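Local coordinates for protein FMN-dependent NADH:quinone oxidoreductase 1 (Bacillus anthracis, PDB 3U7I) that probably uses FMN and NADH to reduce electrophilic quinones, giving resistance to thiol-specific stress, and to cleave the azo bond of aromatic azo compounds, at residues D140-L145 against L177-Y182. Numbering follows the deposited sequence.
Sequences DGRRML and LGIEDY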
# COMPACT_ATOMS: atom_id res chain seq x y z
N ASP C 140 -18.17 -4.70 -17.30
CA ASP C 140 -18.55 -4.42 -18.69
C ASP C 140 -17.40 -4.57 -19.71
O ASP C 140 -17.39 -3.88 -20.73
CB ASP C 140 -19.17 -3.02 -18.80
CG ASP C 140 -18.44 -1.97 -17.96
OD1 ASP C 140 -18.93 -0.84 -17.86
OD2 ASP C 140 -17.38 -2.29 -17.39
N GLY C 141 -16.46 -5.48 -19.44
CA GLY C 141 -15.41 -5.79 -20.40
C GLY C 141 -14.24 -4.82 -20.49
O GLY C 141 -13.59 -4.70 -21.53
N ARG C 142 -13.96 -4.12 -19.39
CA ARG C 142 -12.82 -3.22 -19.36
C ARG C 142 -11.53 -4.02 -19.27
O ARG C 142 -11.54 -5.20 -18.94
CB ARG C 142 -12.94 -2.24 -18.18
CG ARG C 142 -14.27 -1.52 -18.15
CD ARG C 142 -14.42 -0.58 -16.97
NE ARG C 142 -15.78 -0.05 -16.94
CZ ARG C 142 -16.12 1.23 -16.77
NH1 ARG C 142 -17.40 1.57 -16.77
NH2 ARG C 142 -15.19 2.16 -16.60
N ARG C 143 -10.41 -3.37 -19.58
CA ARG C 143 -9.12 -4.05 -19.63
C ARG C 143 -8.06 -3.32 -18.81
O ARG C 143 -8.05 -2.09 -18.73
CB ARG C 143 -8.62 -4.21 -21.07
CG ARG C 143 -9.59 -4.89 -22.01
CD ARG C 143 -10.46 -3.87 -22.77
NE ARG C 143 -9.66 -2.88 -23.49
CZ ARG C 143 -9.20 -3.04 -24.74
NH1 ARG C 143 -9.47 -4.16 -25.41
NH2 ARG C 143 -8.48 -2.09 -25.31
N MSE C 144 -7.15 -4.08 -18.23
CA MSE C 144 -6.09 -3.51 -17.41
C MSE C 144 -4.74 -4.11 -17.77
O MSE C 144 -4.60 -5.33 -17.91
CB MSE C 144 -6.39 -3.69 -15.91
CG MSE C 144 -5.17 -3.52 -15.00
SE MSE C 144 -4.55 -1.67 -14.68
CE MSE C 144 -6.11 -0.97 -13.74
N LEU C 145 -3.75 -3.24 -17.93
CA LEU C 145 -2.36 -3.64 -18.14
C LEU C 145 -1.52 -3.00 -17.06
O LEU C 145 -1.59 -1.79 -16.84
CB LEU C 145 -1.87 -3.22 -19.52
CG LEU C 145 -0.39 -3.50 -19.81
CD1 LEU C 145 -0.14 -5.00 -20.01
CD2 LEU C 145 0.07 -2.71 -21.03
N LEU C 177 -13.80 -5.25 -8.78
CA LEU C 177 -14.56 -4.18 -9.43
C LEU C 177 -15.28 -4.68 -10.68
O LEU C 177 -16.25 -4.08 -11.13
CB LEU C 177 -13.66 -2.99 -9.77
CG LEU C 177 -13.10 -2.22 -8.56
CD1 LEU C 177 -12.38 -0.93 -8.99
CD2 LEU C 177 -14.20 -1.94 -7.54
N GLY C 178 -14.79 -5.79 -11.25
CA GLY C 178 -15.35 -6.36 -12.46
C GLY C 178 -14.38 -6.40 -13.63
O GLY C 178 -14.70 -6.90 -14.71
N ILE C 179 -13.19 -5.85 -13.41
CA ILE C 179 -12.18 -5.80 -14.47
C ILE C 179 -11.37 -7.10 -14.44
O ILE C 179 -10.47 -7.29 -13.62
CB ILE C 179 -11.29 -4.52 -14.34
CG1 ILE C 179 -12.18 -3.26 -14.29
CG2 ILE C 179 -10.28 -4.44 -15.48
CD1 ILE C 179 -11.49 -2.01 -13.80
N GLU C 180 -11.74 -8.02 -15.32
CA GLU C 180 -11.22 -9.37 -15.29
C GLU C 180 -10.17 -9.63 -16.35
O GLU C 180 -9.42 -10.61 -16.27
CB GLU C 180 -12.37 -10.37 -15.42
CG GLU C 180 -13.39 -10.23 -14.31
CD GLU C 180 -14.43 -11.32 -14.33
OE1 GLU C 180 -14.74 -11.83 -15.44
OE2 GLU C 180 -14.94 -11.67 -13.25
N ASP C 181 -10.11 -8.74 -17.35
CA ASP C 181 -9.07 -8.80 -18.37
C ASP C 181 -7.82 -8.07 -17.86
O ASP C 181 -7.71 -6.85 -17.96
CB ASP C 181 -9.57 -8.16 -19.68
CG ASP C 181 -8.62 -8.40 -20.85
OD1 ASP C 181 -7.40 -8.58 -20.65
OD2 ASP C 181 -9.11 -8.40 -22.00
N TYR C 182 -6.90 -8.84 -17.29
CA TYR C 182 -5.74 -8.30 -16.59
C TYR C 182 -4.45 -8.92 -17.13
O TYR C 182 -4.36 -10.13 -17.32
CB TYR C 182 -5.87 -8.58 -15.09
CG TYR C 182 -4.69 -8.16 -14.24
CD1 TYR C 182 -4.76 -7.02 -13.46
CD2 TYR C 182 -3.54 -8.92 -14.18
CE1 TYR C 182 -3.71 -6.63 -12.66
CE2 TYR C 182 -2.47 -8.54 -13.38
CZ TYR C 182 -2.57 -7.38 -12.62
OH TYR C 182 -1.52 -6.98 -11.80
O HOH W 1 -14.93 -4.85 -16.91
O HOH W 2 -16.11 -7.70 -17.75
O HOH W 3 -12.84 -7.40 -17.94
O HOH W 4 -5.26 -6.60 -20.21
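M144 and Y182 pair where parallel strands 143-149 and 181-187, the latter the outermost strand at its side of the chain's five-stranded sheet, begin to run together. M144 N donates to D181 O at 2.8 Å, and Y182 CA makes a CA-H...O contact with M144 O. On the face of M144 and Y182, the unbranched selenomethionine lies beside the tyrosine, its CG 3.8 Å from Y182 CD1. Chi1 sets both CG atoms anti to the backbone N (162° and 176°); H167 ND1 hydrogen-bonds to the tyrosine OH. I179 CG2 rests 4.0 Å from M144 CB, both side chains touching F174 of helix 165-177. On the other face D181 OD2 lies 3.5 Å from aliphatic R143 CG, the guanidinium turning off to T97 OG1 and L213 O, while OD1 forms a salt bridge with R212. Before the strands meet, water takes over: one molecule accepts from R142 N and donates to G178 O, another joins R142 O to E180 N. G178 (phi 118°) is C-prime of the Schellman motif ending helix 165-177; a CB here would jam against L177 O. Strand 143-149, this helix and strand 181-187 make the last beta-alpha-beta unit of a flavodoxin-like fold, strand order 2-1-3-4-5.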